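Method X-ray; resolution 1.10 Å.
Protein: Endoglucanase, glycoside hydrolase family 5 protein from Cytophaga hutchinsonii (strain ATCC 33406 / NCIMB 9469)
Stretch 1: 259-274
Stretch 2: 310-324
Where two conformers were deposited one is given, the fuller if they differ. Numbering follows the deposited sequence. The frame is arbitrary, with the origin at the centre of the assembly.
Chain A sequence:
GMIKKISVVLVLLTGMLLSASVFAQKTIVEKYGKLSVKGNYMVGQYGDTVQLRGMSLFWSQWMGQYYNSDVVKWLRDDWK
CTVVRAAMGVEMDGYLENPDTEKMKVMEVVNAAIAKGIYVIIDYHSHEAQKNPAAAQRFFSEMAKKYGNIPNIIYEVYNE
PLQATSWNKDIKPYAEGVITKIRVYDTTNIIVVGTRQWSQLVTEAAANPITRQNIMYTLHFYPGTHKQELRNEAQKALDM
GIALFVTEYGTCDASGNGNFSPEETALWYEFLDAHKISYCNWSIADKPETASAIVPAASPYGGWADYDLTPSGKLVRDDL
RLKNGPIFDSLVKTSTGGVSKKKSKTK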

# COMPACT_ATOMS: atom_id res chain seq x y z
N ASN A 259 0.87 -17.42 -14.67
CA ASN A 259 -0.31 -17.84 -13.90
C ASN A 259 -1.27 -16.67 -13.62
O ASN A 259 -1.74 -16.48 -12.50
CB ASN A 259 0.07 -18.53 -12.58
CG ASN A 259 0.60 -19.95 -12.76
OD1 ASN A 259 -0.14 -20.87 -13.11
ND2 ASN A 259 1.88 -20.13 -12.49
N PHE A 260 -1.57 -15.89 -14.66
CA PHE A 260 -2.63 -14.89 -14.54
C PHE A 260 -3.91 -15.59 -14.10
O PHE A 260 -4.34 -16.58 -14.72
CB PHE A 260 -2.82 -14.20 -15.89
CG PHE A 260 -3.88 -13.10 -15.90
CD1 PHE A 260 -3.87 -12.06 -14.97
CD2 PHE A 260 -4.87 -13.11 -16.88
CE1 PHE A 260 -4.84 -11.07 -15.01
CE2 PHE A 260 -5.83 -12.12 -16.91
CZ PHE A 260 -5.81 -11.09 -15.98
N SER A 261 -4.52 -15.09 -13.03
CA SER A 261 -5.58 -15.81 -12.32
C SER A 261 -6.77 -14.91 -12.04
O SER A 261 -7.04 -14.54 -10.89
CB SER A 261 -5.04 -16.38 -11.00
OG SER A 261 -4.03 -17.35 -11.23
N PRO A 262 -7.53 -14.54 -13.08
CA PRO A 262 -8.66 -13.62 -12.85
C PRO A 262 -9.75 -14.16 -11.94
O PRO A 262 -10.28 -13.41 -11.12
CB PRO A 262 -9.18 -13.33 -14.27
CG PRO A 262 -8.61 -14.39 -15.13
CD PRO A 262 -7.31 -14.79 -14.51
N GLU A 263 -10.12 -15.44 -12.06
CA GLU A 263 -11.18 -15.96 -11.20
C GLU A 263 -10.73 -16.00 -9.74
O GLU A 263 -11.50 -15.64 -8.84
CB GLU A 263 -11.68 -17.32 -11.70
CG GLU A 263 -12.47 -17.21 -13.02
CD GLU A 263 -13.88 -16.61 -12.85
OE1 GLU A 263 -14.50 -16.81 -11.79
OE2 GLU A 263 -14.38 -15.97 -13.81
N GLU A 264 -9.48 -16.39 -9.48
CA GLU A 264 -9.02 -16.40 -8.09
C GLU A 264 -8.90 -14.98 -7.55
O GLU A 264 -9.19 -14.73 -6.37
CB GLU A 264 -7.71 -17.17 -7.94
CG GLU A 264 -7.29 -17.35 -6.48
CD GLU A 264 -8.16 -18.32 -5.69
OE1 GLU A 264 -8.68 -19.28 -6.30
OE2 GLU A 264 -8.31 -18.12 -4.47
N THR A 265 -8.48 -14.03 -8.40
CA THR A 265 -8.45 -12.63 -7.96
C THR A 265 -9.84 -12.19 -7.50
O THR A 265 -9.98 -11.52 -6.47
CB THR A 265 -7.92 -11.72 -9.07
OG1 THR A 265 -6.60 -12.11 -9.48
CG2 THR A 265 -7.83 -10.28 -8.60
N ALA A 266 -10.88 -12.59 -8.24
CA ALA A 266 -12.25 -12.23 -7.86
C ALA A 266 -12.65 -12.84 -6.52
O ALA A 266 -13.40 -12.21 -5.77
CB ALA A 266 -13.23 -12.65 -8.96
N LEU A 267 -12.20 -14.06 -6.22
CA LEU A 267 -12.47 -14.63 -4.90
C LEU A 267 -11.82 -13.80 -3.80
O LEU A 267 -12.40 -13.62 -2.72
CB LEU A 267 -12.00 -16.08 -4.81
CG LEU A 267 -12.75 -17.09 -5.69
CD1 LEU A 267 -12.21 -18.47 -5.42
CD2 LEU A 267 -14.25 -17.05 -5.47
N TRP A 268 -10.62 -13.29 -4.07
CA TRP A 268 -9.99 -12.38 -3.12
C TRP A 268 -10.78 -11.08 -2.98
O TRP A 268 -10.98 -10.61 -1.86
CB TRP A 268 -8.55 -12.11 -3.51
CG TRP A 268 -7.59 -13.16 -3.03
CD1 TRP A 268 -7.06 -14.19 -3.75
CD2 TRP A 268 -7.04 -13.24 -1.72
NE1 TRP A 268 -6.20 -14.92 -2.95
CE2 TRP A 268 -6.17 -14.35 -1.70
CE3 TRP A 268 -7.18 -12.48 -0.56
CZ2 TRP A 268 -5.44 -14.71 -0.56
CZ3 TRP A 268 -6.46 -12.83 0.56
CH2 TRP A 268 -5.61 -13.93 0.56
N TYR A 269 -11.19 -10.47 -4.10
CA TYR A 269 -11.98 -9.25 -3.99
C TYR A 269 -13.24 -9.48 -3.15
O TYR A 269 -13.62 -8.61 -2.36
CB TYR A 269 -12.38 -8.73 -5.37
CG TYR A 269 -11.30 -8.11 -6.23
CD1 TYR A 269 -10.23 -7.40 -5.69
CD2 TYR A 269 -11.40 -8.20 -7.60
CE1 TYR A 269 -9.27 -6.82 -6.51
CE2 TYR A 269 -10.46 -7.61 -8.43
CZ TYR A 269 -9.40 -6.92 -7.89
OH TYR A 269 -8.48 -6.35 -8.75
N GLU A 270 -13.89 -10.63 -3.33
CA GLU A 270 -15.09 -10.93 -2.55
C GLU A 270 -14.78 -10.93 -1.06
O GLU A 270 -15.50 -10.34 -0.25
CB GLU A 270 -15.64 -12.29 -3.00
CG GLU A 270 -16.85 -12.79 -2.28
CD GLU A 270 -17.37 -14.05 -2.96
OE1 GLU A 270 -16.67 -15.08 -2.93
OE2 GLU A 270 -18.47 -14.00 -3.57
N PHE A 271 -13.69 -11.59 -0.67
CA PHE A 271 -13.27 -11.65 0.73
C PHE A 271 -12.92 -10.27 1.26
O PHE A 271 -13.34 -9.88 2.36
CB PHE A 271 -12.08 -12.60 0.84
CG PHE A 271 -11.46 -12.65 2.20
CD1 PHE A 271 -12.02 -13.41 3.21
CD2 PHE A 271 -10.28 -11.95 2.46
CE1 PHE A 271 -11.43 -13.46 4.47
CE2 PHE A 271 -9.70 -12.00 3.72
CZ PHE A 271 -10.27 -12.76 4.71
N LEU A 272 -12.11 -9.52 0.51
CA LEU A 272 -11.67 -8.21 0.98
C LEU A 272 -12.86 -7.26 1.14
O LEU A 272 -12.95 -6.54 2.13
CB LEU A 272 -10.63 -7.62 0.03
CG LEU A 272 -9.37 -8.48 -0.14
CD1 LEU A 272 -8.51 -7.94 -1.26
CD2 LEU A 272 -8.58 -8.57 1.17
N ASP A 273 -13.79 -7.27 0.18
CA ASP A 273 -14.96 -6.41 0.30
C ASP A 273 -15.84 -6.83 1.48
O ASP A 273 -16.40 -5.98 2.16
CB ASP A 273 -15.76 -6.45 -1.00
CG ASP A 273 -15.10 -5.67 -2.13
OD1 ASP A 273 -14.18 -4.85 -1.89
OD2 ASP A 273 -15.55 -5.88 -3.29
N ALA A 274 -15.97 -8.14 1.72
CA ALA A 274 -16.79 -8.60 2.83
C ALA A 274 -16.28 -8.07 4.16
O ALA A 274 -17.07 -7.86 5.09
CB ALA A 274 -16.82 -10.13 2.85
N THR A 310 -2.27 -3.88 -19.94
CA THR A 310 -2.12 -5.33 -19.99
C THR A 310 -3.40 -6.00 -19.51
O THR A 310 -4.29 -5.35 -18.96
CB THR A 310 -0.99 -5.75 -19.07
OG1 THR A 310 -1.39 -5.44 -17.73
CG2 THR A 310 0.33 -5.04 -19.43
N PRO A 311 -3.52 -7.32 -19.67
CA PRO A 311 -4.69 -8.00 -19.09
C PRO A 311 -4.82 -7.76 -17.60
O PRO A 311 -5.94 -7.56 -17.09
CB PRO A 311 -4.44 -9.48 -19.46
CG PRO A 311 -3.68 -9.37 -20.76
CD PRO A 311 -2.76 -8.21 -20.56
N SER A 312 -3.71 -7.75 -16.87
CA SER A 312 -3.76 -7.48 -15.44
C SER A 312 -4.25 -6.05 -15.17
O SER A 312 -5.14 -5.83 -14.33
CB SER A 312 -2.38 -7.69 -14.83
OG SER A 312 -2.40 -7.49 -13.43
N GLY A 313 -3.70 -5.08 -15.90
CA GLY A 313 -4.12 -3.70 -15.71
C GLY A 313 -5.60 -3.50 -16.00
O GLY A 313 -6.29 -2.79 -15.26
N LYS A 314 -6.10 -4.12 -17.07
CA LYS A 314 -7.51 -3.99 -17.40
C LYS A 314 -8.39 -4.55 -16.29
O LYS A 314 -9.39 -3.95 -15.91
CB LYS A 314 -7.83 -4.70 -18.71
CG LYS A 314 -9.32 -4.92 -18.92
CD LYS A 314 -9.64 -5.54 -20.26
CE LYS A 314 -11.13 -5.88 -20.38
NZ LYS A 314 -12.00 -4.72 -20.04
N LEU A 315 -8.03 -5.73 -15.77
CA LEU A 315 -8.82 -6.35 -14.71
C LEU A 315 -8.90 -5.44 -13.50
O LEU A 315 -9.98 -5.19 -12.94
CB LEU A 315 -8.17 -7.69 -14.33
CG LEU A 315 -8.91 -8.53 -13.30
CD1 LEU A 315 -8.44 -9.97 -13.42
CD2 LEU A 315 -8.69 -8.04 -11.87
N VAL A 316 -7.75 -4.92 -13.06
CA VAL A 316 -7.69 -4.12 -11.85
C VAL A 316 -8.37 -2.77 -12.04
O VAL A 316 -9.10 -2.29 -11.16
CB VAL A 316 -6.21 -3.99 -11.44
CG1 VAL A 316 -6.01 -2.94 -10.39
CG2 VAL A 316 -5.68 -5.36 -11.04
N ARG A 317 -8.11 -2.12 -13.19
CA ARG A 317 -8.75 -0.84 -13.48
C ARG A 317 -10.26 -0.99 -13.56
O ARG A 317 -11.01 -0.13 -13.05
CB ARG A 317 -8.20 -0.27 -14.79
CG ARG A 317 -8.86 1.03 -15.22
CD ARG A 317 -8.22 1.56 -16.51
NE ARG A 317 -8.93 2.70 -17.07
CZ ARG A 317 -9.99 2.61 -17.87
NH1 ARG A 317 -10.51 1.43 -18.21
NH2 ARG A 317 -10.57 3.72 -18.31
N ASP A 318 -10.75 -2.06 -14.17
CA ASP A 318 -12.19 -2.26 -14.23
C ASP A 318 -12.79 -2.39 -12.83
O ASP A 318 -13.87 -1.84 -12.56
CB ASP A 318 -12.52 -3.49 -15.07
CG ASP A 318 -12.34 -3.28 -16.58
OD1 ASP A 318 -12.11 -2.13 -17.03
OD2 ASP A 318 -12.46 -4.29 -17.33
N ASP A 319 -12.12 -3.13 -11.94
CA ASP A 319 -12.60 -3.27 -10.56
C ASP A 319 -12.61 -1.92 -9.84
O ASP A 319 -13.58 -1.59 -9.15
CB ASP A 319 -11.76 -4.31 -9.82
CG ASP A 319 -12.11 -4.43 -8.34
OD1 ASP A 319 -13.10 -5.13 -8.03
OD2 ASP A 319 -11.40 -3.83 -7.49
N LEU A 320 -11.55 -1.13 -9.99
CA LEU A 320 -11.51 0.21 -9.38
C LEU A 320 -12.65 1.09 -9.88
O LEU A 320 -13.31 1.77 -9.09
CB LEU A 320 -10.18 0.89 -9.67
CG LEU A 320 -8.96 0.30 -8.97
CD1 LEU A 320 -7.69 0.91 -9.51
CD2 LEU A 320 -9.04 0.50 -7.49
N ARG A 321 -12.86 1.13 -11.20
CA ARG A 321 -13.90 1.99 -11.75
C ARG A 321 -15.27 1.57 -11.25
O ARG A 321 -16.11 2.41 -10.91
CB ARG A 321 -13.80 1.98 -13.27
CG ARG A 321 -12.62 2.80 -13.78
CD ARG A 321 -12.27 2.58 -15.25
NE ARG A 321 -13.29 2.98 -16.20
CZ ARG A 321 -13.44 4.20 -16.68
NH1 ARG A 321 -12.67 5.21 -16.28
NH2 ARG A 321 -14.39 4.43 -17.58
N LEU A 322 -15.51 0.26 -11.19
CA LEU A 322 -16.80 -0.26 -10.76
C LEU A 322 -17.06 0.05 -9.30
O LEU A 322 -18.18 0.45 -8.94
CB LEU A 322 -16.78 -1.77 -10.97
CG LEU A 322 -17.99 -2.53 -10.47
CD1 LEU A 322 -19.18 -2.18 -11.33
CD2 LEU A 322 -17.71 -4.02 -10.50
N LYS A 323 -16.07 -0.15 -8.43
CA LYS A 323 -16.30 -0.06 -7.00
C LYS A 323 -16.07 1.33 -6.44
O LYS A 323 -16.78 1.74 -5.52
CB LYS A 323 -15.44 -1.08 -6.29
CG LYS A 323 -15.89 -2.46 -6.69
CD LYS A 323 -15.18 -3.52 -5.96
CE LYS A 323 -15.69 -4.89 -6.33
NZ LYS A 323 -14.67 -5.86 -5.92
N ASN A 324 -15.07 2.04 -6.95
CA ASN A 324 -14.83 3.39 -6.46
C ASN A 324 -15.61 4.45 -7.24
O ASN A 324 -15.80 5.56 -6.73
CB ASN A 324 -13.35 3.74 -6.53
CG ASN A 324 -12.52 3.05 -5.47
OD1 ASN A 324 -13.03 2.39 -4.55
ND2 ASN A 324 -11.21 3.22 -5.59

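Two helices, 262-274 and 311-324, run side by side in nearly the same direction, their axes 28° apart and 11.7 Å from each other at closest approach. That spacing is wide for a helix pair, and long side chains fill it. With the chains pointing the same way, the beginning of one helix meets the beginning of the other, and the contact changes from apolar at this end to charged farther along.

At the apolar end, Phe260 lies in the loop just before its helix, with CA to CB directed toward the partner. Its chi1 is t (-179°), which carries the ring out to the first turn of helix 311-324. There Phe260 CE2 lies 3.9 Å from Pro311 CB, Phe260 CE1 3.8 Å from Ser312 CA, and Phe260 CZ 3.8 Å from Leu315 CD1. Proline suits the first turn of a helix, where its lack of an amide hydrogen costs no helical bond, and both helices begin with one. Thr310, at the N-cap, has chi1 p (66°), and its OG1 accepts a 3.0 Å bond from Gly313 N, occupying an amide that has no acceptor in a preceding turn.

Leu315 is the apolar centre. With chi1 and chi2 both t, it extends between residues from successive turns: Leu315 CD1 is 3.5 Å from Pro262 CB, while Leu315 CD2 is 4.1 Å from Thr265 CG2 and 3.9 Å from Tyr269 CE2. Thr265, with chi1 m, offers that methyl across the gap while its OG1 donates a 2.8 Å hydrogen bond back to Ser261 O, so its polar atom is satisfied within its own stretch.

Tyr269 is the knob, seated among Leu315, Val316, Asp319 and Lys323. Its chi1 of -72° (m) sends the ring back toward the start of its helix, where Tyr269 OH comes within 3.8 Å of Val316 CG2. The hydroxyl is hydrogen-bonded elsewhere in the structure. Leu315 CD2 lies at the ring's edge, and Asp319 OD1 lies over one face, 3.5 Å from CD2 of Tyr269.

Charge closes the far end. The Lys323 side chain starts with chi1 m (-65°) and then stays t through chi4, an extended chain that brings Lys323 NZ to 2.8 Å from Asp273 OD2, in a salt bridge across the helices. Lys323 NZ makes a second salt bridge, 2.7 Å to Asp319 OD1, one turn earlier in its own helix. Asp319 takes chi1 t and Asp273 chi1 m, and the ammonium thus joins a carboxylate from each helix and draws the two like charges to a common positive partner; Asp273 OD1, Asp319 OD2 and Lys323 NZ have further partners elsewhere in the structure.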